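Local coordinates for adhesion and penetration protein autotransporter (Haemophilus influenzae, PDB 3SYJ) that promotes bacterial adherence to and invasion of host cells, self-associates between bacteria to drive aggregation, and is probably a serine protease, at residues N746-A760 / N765-S779. Numbering follows the deposited sequence.
Sequences NIRLSDNSTATVDNA and NVHLTDSAQFSLKNS
Arg748 lies side by side with His767 on the outer face of two successive rungs of the parallel beta-helix of the Hap passenger domain. From CB, its CG stands anti to the backbone N (chi1 170°), and a bend at chi2 folds the chain across to the next rung. There CD packs 3.5 Å from His767 CD2, NE and CZ pass beside His767 CD2 and NE2, and NH1 lies over the rim of one ring face. NH1 also comes 3.7 Å from Thr769 CG2, and NH2 ends near the same methyl. His767 CD2 in turn sits over one guanidinium face near its rim, the planes 30° apart; a long, flexible arginine suits this partly exposed surface.

Inward-pointing residues are apolar: Leu749 sets CB 3.5 Å from Ala772 CB, where a small methyl fits, and Val757 CG2 meets the edge of the Phe774 ring at CE1. Backbone hydrogen bonds run along both strand pairs. Asn746 OD1 extends them by taking Asn765 N at 2.8 Å. At the II' turns, Asp770 OD2 receives Asp751 N through its anti lone pair (2.7 Å). Asp751 OD2 likewise accepts from Asn731 N of the preceding rung, which probably offsets the closeness of the two carboxylates. On the other outer face, water links Thr756 OG1 to Lys777 NZ.

Strands 727-729 and 734-738 continue the stack before this pair, and strands 785-787 and 792-796 after it, with Ile785 packing on Val766, Leu768 and Phe774.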
loop_
_atom_site.group_PDB
_atom_site.type_symbol
_atom_site.label_atom_id
_atom_site.label_comp_id
_atom_site.label_asym_id
_atom_site.label_seq_id
_atom_site.Cartn_x
_atom_site.Cartn_y
_atom_site.Cartn_z
ATOM N N ASN A 746 -2.437 3.860 -10.451
ATOM C CA ASN A 746 -1.156 4.557 -10.508
ATOM C C ASN A 746 -0.428 4.392 -11.836
ATOM O O ASN A 746 -0.719 3.480 -12.609
ATOM C CB ASN A 746 -0.254 4.088 -9.367
ATOM C CG ASN A 746 -0.927 4.196 -8.018
ATOM O OD1 ASN A 746 -1.553 5.205 -7.706
ATOM N ND2 ASN A 746 -0.809 3.149 -7.210
ATOM N N ILE A 747 0.525 5.284 -12.088
ATOM C CA ILE A 747 1.412 5.167 -13.236
ATOM C C ILE A 747 2.847 5.031 -12.762
ATOM O O ILE A 747 3.312 5.811 -11.935
ATOM C CB ILE A 747 1.318 6.391 -14.152
ATOM C CG1 ILE A 747 -0.108 6.548 -14.682
ATOM C CG2 ILE A 747 2.315 6.270 -15.291
ATOM C CD1 ILE A 747 -0.308 7.787 -15.522
ATOM N N ARG A 748 3.549 4.036 -13.288
ATOM C CA ARG A 748 4.915 3.757 -12.868
ATOM C C ARG A 748 5.828 3.713 -14.089
ATOM O O ARG A 748 5.732 2.799 -14.900
ATOM C CB ARG A 748 4.957 2.421 -12.124
ATOM C CG ARG A 748 6.350 1.877 -11.837
ATOM C CD ARG A 748 6.884 2.349 -10.493
ATOM N NE ARG A 748 8.162 1.716 -10.182
ATOM C CZ ARG A 748 9.337 2.120 -10.662
ATOM N NH1 ARG A 748 9.400 3.172 -11.478
ATOM N NH2 ARG A 748 10.451 1.473 -10.326
ATOM N N LEU A 749 6.709 4.700 -14.224
ATOM C CA LEU A 749 7.568 4.785 -15.400
ATOM C C LEU A 749 9.034 4.516 -15.094
ATOM O O LEU A 749 9.591 5.081 -14.156
ATOM C CB LEU A 749 7.439 6.154 -16.065
ATOM C CG LEU A 749 6.040 6.607 -16.464
ATOM C CD1 LEU A 749 5.398 7.393 -15.327
ATOM C CD2 LEU A 749 6.127 7.454 -17.719
ATOM N N SER A 750 9.652 3.660 -15.905
ATOM C CA SER A 750 11.077 3.355 -15.799
ATOM C C SER A 750 11.785 3.596 -17.126
ATOM O O SER A 750 11.145 3.894 -18.131
ATOM C CB SER A 750 11.275 1.900 -15.382
ATOM O OG SER A 750 10.636 1.641 -14.147
ATOM N N ASP A 751 13.108 3.461 -17.124
ATOM C CA ASP A 751 13.903 3.562 -18.345
ATOM C C ASP A 751 13.675 4.868 -19.105
ATOM O O ASP A 751 13.902 5.952 -18.577
ATOM C CB ASP A 751 13.632 2.365 -19.263
ATOM C CG ASP A 751 13.917 1.027 -18.586
ATOM O OD1 ASP A 751 14.923 0.926 -17.844
ATOM O OD2 ASP A 751 13.132 0.074 -18.798
ATOM N N ASN A 752 13.233 4.751 -20.353
ATOM C CA ASN A 752 12.999 5.913 -21.201
ATOM C C ASN A 752 11.535 6.076 -21.564
ATOM O O ASN A 752 11.202 6.702 -22.567
ATOM C CB ASN A 752 13.816 5.798 -22.485
ATOM C CG ASN A 752 15.281 5.564 -22.213
ATOM O OD1 ASN A 752 15.994 6.473 -21.787
ATOM N ND2 ASN A 752 15.741 4.337 -22.453
ATOM N N SER A 753 10.657 5.505 -20.752
ATOM C CA SER A 753 9.231 5.583 -21.033
ATOM C C SER A 753 8.686 6.995 -20.825
ATOM O O SER A 753 9.344 7.848 -20.229
ATOM C CB SER A 753 8.460 4.581 -20.178
ATOM O OG SER A 753 8.639 4.852 -18.801
ATOM N N THR A 754 7.476 7.227 -21.322
ATOM C CA THR A 754 6.829 8.525 -21.226
ATOM C C THR A 754 5.351 8.369 -20.897
ATOM O O THR A 754 4.694 7.452 -21.387
ATOM C CB THR A 754 6.923 9.282 -22.555
ATOM O OG1 THR A 754 8.299 9.511 -22.880
ATOM C CG2 THR A 754 6.195 10.613 -22.461
ATOM N N ALA A 755 4.828 9.269 -20.072
ATOM C CA ALA A 755 3.397 9.291 -19.790
ATOM C C ALA A 755 2.859 10.709 -19.895
ATOM O O ALA A 755 3.566 11.667 -19.600
ATOM C CB ALA A 755 3.108 8.707 -18.420
ATOM N N THR A 756 1.606 10.839 -20.319
ATOM C CA THR A 756 0.992 12.147 -20.485
ATOM C C THR A 756 -0.467 12.123 -20.075
ATOM O O THR A 756 -1.212 11.227 -20.460
ATOM C CB THR A 756 1.055 12.608 -21.945
ATOM O OG1 THR A 756 2.421 12.742 -22.346
ATOM C CG2 THR A 756 0.342 13.941 -22.115
ATOM N N VAL A 757 -0.876 13.109 -19.291
ATOM C CA VAL A 757 -2.285 13.287 -18.982
ATOM C C VAL A 757 -2.713 14.598 -19.605
ATOM O O VAL A 757 -2.414 15.672 -19.076
ATOM C CB VAL A 757 -2.548 13.315 -17.458
ATOM C CG1 VAL A 757 -3.991 13.702 -17.172
ATOM C CG2 VAL A 757 -2.218 11.967 -16.834
ATOM N N ASP A 758 -3.388 14.510 -20.745
ATOM C CA ASP A 758 -3.835 15.696 -21.467
ATOM C C ASP A 758 -5.338 15.898 -21.303
ATOM O O ASP A 758 -6.141 15.149 -21.855
ATOM C CB ASP A 758 -3.461 15.593 -22.951
ATOM C CG ASP A 758 -3.761 16.870 -23.724
ATOM O OD1 ASP A 758 -4.659 17.627 -23.301
ATOM O OD2 ASP A 758 -3.099 17.115 -24.756
ATOM N N ASN A 759 -5.713 16.922 -20.547
ATOM C CA ASN A 759 -7.118 17.201 -20.288
ATOM C C ASN A 759 -7.856 15.931 -19.875
ATOM O O ASN A 759 -8.858 15.556 -20.476
ATOM C CB ASN A 759 -7.777 17.826 -21.519
ATOM C CG ASN A 759 -9.198 18.303 -21.243
ATOM O OD1 ASN A 759 -9.511 18.761 -20.144
ATOM N ND2 ASN A 759 -10.061 18.199 -22.247
ATOM N N ALA A 760 -7.346 15.264 -18.848
ATOM C CA ALA A 760 -7.975 14.059 -18.334
ATOM C C ALA A 760 -7.784 13.969 -16.827
ATOM O O ALA A 760 -7.140 14.828 -16.224
ATOM C CB ALA A 760 -7.403 12.830 -19.017
ATOM N N ASN A 765 -1.267 7.948 -8.281
ATOM C CA ASN A 765 0.074 8.512 -8.157
ATOM C C ASN A 765 1.030 8.165 -9.294
ATOM O O ASN A 765 0.853 7.171 -9.994
ATOM C CB ASN A 765 0.686 8.111 -6.813
ATOM C CG ASN A 765 -0.269 8.338 -5.658
ATOM O OD1 ASN A 765 -0.855 9.417 -5.518
ATOM N ND2 ASN A 765 -0.444 7.313 -4.829
ATOM N N VAL A 766 2.048 9.000 -9.460
ATOM C CA VAL A 766 3.048 8.809 -10.496
ATOM C C VAL A 766 4.434 8.638 -9.878
ATOM O O VAL A 766 4.808 9.347 -8.944
ATOM C CB VAL A 766 3.073 9.991 -11.479
ATOM C CG1 VAL A 766 4.114 9.758 -12.562
ATOM C CG2 VAL A 766 1.691 10.202 -12.090
ATOM N N HIS A 767 5.194 7.694 -10.412
ATOM C CA HIS A 767 6.507 7.381 -9.881
ATOM C C HIS A 767 7.455 7.129 -11.054
ATOM O O HIS A 767 7.268 6.183 -11.821
ATOM C CB HIS A 767 6.389 6.165 -8.952
ATOM C CG HIS A 767 7.696 5.670 -8.412
ATOM N ND1 HIS A 767 8.815 6.467 -8.308
ATOM C CD2 HIS A 767 8.048 4.460 -7.913
ATOM C CE1 HIS A 767 9.808 5.766 -7.788
ATOM N NE2 HIS A 767 9.368 4.545 -7.539
ATOM N N LEU A 768 8.447 8.005 -11.216
ATOM C CA LEU A 768 9.421 7.882 -12.298
ATOM C C LEU A 768 10.800 7.550 -11.758
ATOM O O LEU A 768 11.146 7.939 -10.644
ATOM C CB LEU A 768 9.541 9.182 -13.092
ATOM C CG LEU A 768 8.323 10.011 -13.468
ATOM C CD1 LEU A 768 7.849 10.828 -12.278
ATOM C CD2 LEU A 768 8.682 10.907 -14.641
ATOM N N THR A 769 11.587 6.842 -12.564
ATOM C CA THR A 769 12.997 6.612 -12.276
ATOM C C THR A 769 13.755 6.659 -13.590
ATOM O O THR A 769 13.152 6.822 -14.649
ATOM C CB THR A 769 13.242 5.249 -11.621
ATOM O OG1 THR A 769 12.975 4.212 -12.570
ATOM C CG2 THR A 769 12.347 5.062 -10.404
ATOM N N ASP A 770 15.075 6.526 -13.519
ATOM C CA ASP A 770 15.904 6.493 -14.717
ATOM C C ASP A 770 15.720 7.755 -15.559
ATOM O O ASP A 770 15.924 8.862 -15.068
ATOM C CB ASP A 770 15.607 5.228 -15.530
ATOM C CG ASP A 770 15.516 3.984 -14.654
ATOM O OD1 ASP A 770 16.232 3.920 -13.632
ATOM O OD2 ASP A 770 14.729 3.069 -14.977
ATOM N N SER A 771 15.334 7.599 -16.822
ATOM C CA SER A 771 15.186 8.753 -17.710
ATOM C C SER A 771 13.732 9.003 -18.100
ATOM O O SER A 771 13.456 9.711 -19.073
ATOM C CB SER A 771 16.032 8.566 -18.970
ATOM O OG SER A 771 17.347 8.165 -18.627
ATOM N N ALA A 772 12.810 8.421 -17.337
ATOM C CA ALA A 772 11.385 8.510 -17.643
ATOM C C ALA A 772 10.879 9.950 -17.605
ATOM O O ALA A 772 11.460 10.805 -16.939
ATOM C CB ALA A 772 10.586 7.638 -16.687
ATOM N N GLN A 773 9.796 10.216 -18.329
ATOM C CA GLN A 773 9.195 11.544 -18.336
ATOM C C GLN A 773 7.686 11.489 -18.129
ATOM O O GLN A 773 6.999 10.635 -18.693
ATOM C CB GLN A 773 9.507 12.278 -19.640
ATOM C CG GLN A 773 10.970 12.643 -19.798
ATOM C CD GLN A 773 11.187 13.780 -20.787
ATOM O OE1 GLN A 773 12.272 13.922 -21.356
ATOM N NE2 GLN A 773 10.156 14.595 -20.994
ATOM N N PHE A 774 7.180 12.409 -17.315
ATOM C CA PHE A 774 5.746 12.538 -17.103
ATOM C C PHE A 774 5.280 13.935 -17.466
ATOM O O PHE A 774 5.819 14.929 -16.977
ATOM C CB PHE A 774 5.362 12.228 -15.656
ATOM C CG PHE A 774 3.899 12.449 -15.355
ATOM C CD1 PHE A 774 2.933 11.614 -15.898
ATOM C CD2 PHE A 774 3.493 13.489 -14.530
ATOM C CE1 PHE A 774 1.588 11.812 -15.620
ATOM C CE2 PHE A 774 2.153 13.691 -14.248
ATOM C CZ PHE A 774 1.200 12.851 -14.795
ATOM N N SER A 775 4.264 13.998 -18.317
ATOM C CA SER A 775 3.759 15.262 -18.809
ATOM C C SER A 775 2.285 15.460 -18.426
ATOM O O SER A 775 1.443 14.587 -18.641
ATOM C CB SER A 775 3.956 15.342 -20.322
ATOM O OG SER A 775 3.817 16.672 -20.786
ATOM N N LEU A 776 1.994 16.617 -17.845
ATOM C CA LEU A 776 0.650 16.955 -17.410
ATOM C C LEU A 776 0.214 18.203 -18.150
ATOM O O LEU A 776 0.732 19.289 -17.896
ATOM C CB LEU A 776 0.653 17.222 -15.910
ATOM C CG LEU A 776 -0.674 17.540 -15.235
ATOM C CD1 LEU A 776 -1.644 16.383 -15.402
ATOM C CD2 LEU A 776 -0.426 17.823 -13.768
ATOM N N LYS A 777 -0.724 18.052 -19.079
ATOM C CA LYS A 777 -1.152 19.173 -19.907
ATOM C C LYS A 777 -2.631 19.447 -19.732
ATOM O O LYS A 777 -3.433 18.520 -19.687
ATOM C CB LYS A 777 -0.877 18.889 -21.386
ATOM C CG LYS A 777 0.459 18.239 -21.663
ATOM C CD LYS A 777 0.667 18.014 -23.154
ATOM C CE LYS A 777 1.972 17.265 -23.413
ATOM N NZ LYS A 777 2.319 17.207 -24.862
ATOM N N ASN A 778 -2.987 20.724 -19.640
ATOM C CA ASN A 778 -4.384 21.130 -19.644
ATOM C C ASN A 778 -5.223 20.309 -18.680
ATOM O O ASN A 778 -6.377 19.995 -18.967
ATOM C CB ASN A 778 -4.958 21.009 -21.054
ATOM C CG ASN A 778 -4.098 21.699 -22.089
ATOM O OD1 ASN A 778 -3.303 21.061 -22.780
ATOM N ND2 ASN A 778 -4.237 23.013 -22.191
ATOM N N SER A 779 -4.642 19.965 -17.539
ATOM C CA SER A 779 -5.332 19.134 -16.566
ATOM C C SER A 779 -5.145 19.667 -15.161
ATOM O O SER A 779 -4.247 20.463 -14.897
ATOM C CB SER A 779 -4.799 17.701 -16.614
ATOM O OG SER A 779 -4.832 17.177 -17.929
HETATM O O HOH W 1 3.171 14.258 -24.405
HETATM O O HOH W 2 -0.759 15.923 -25.457
#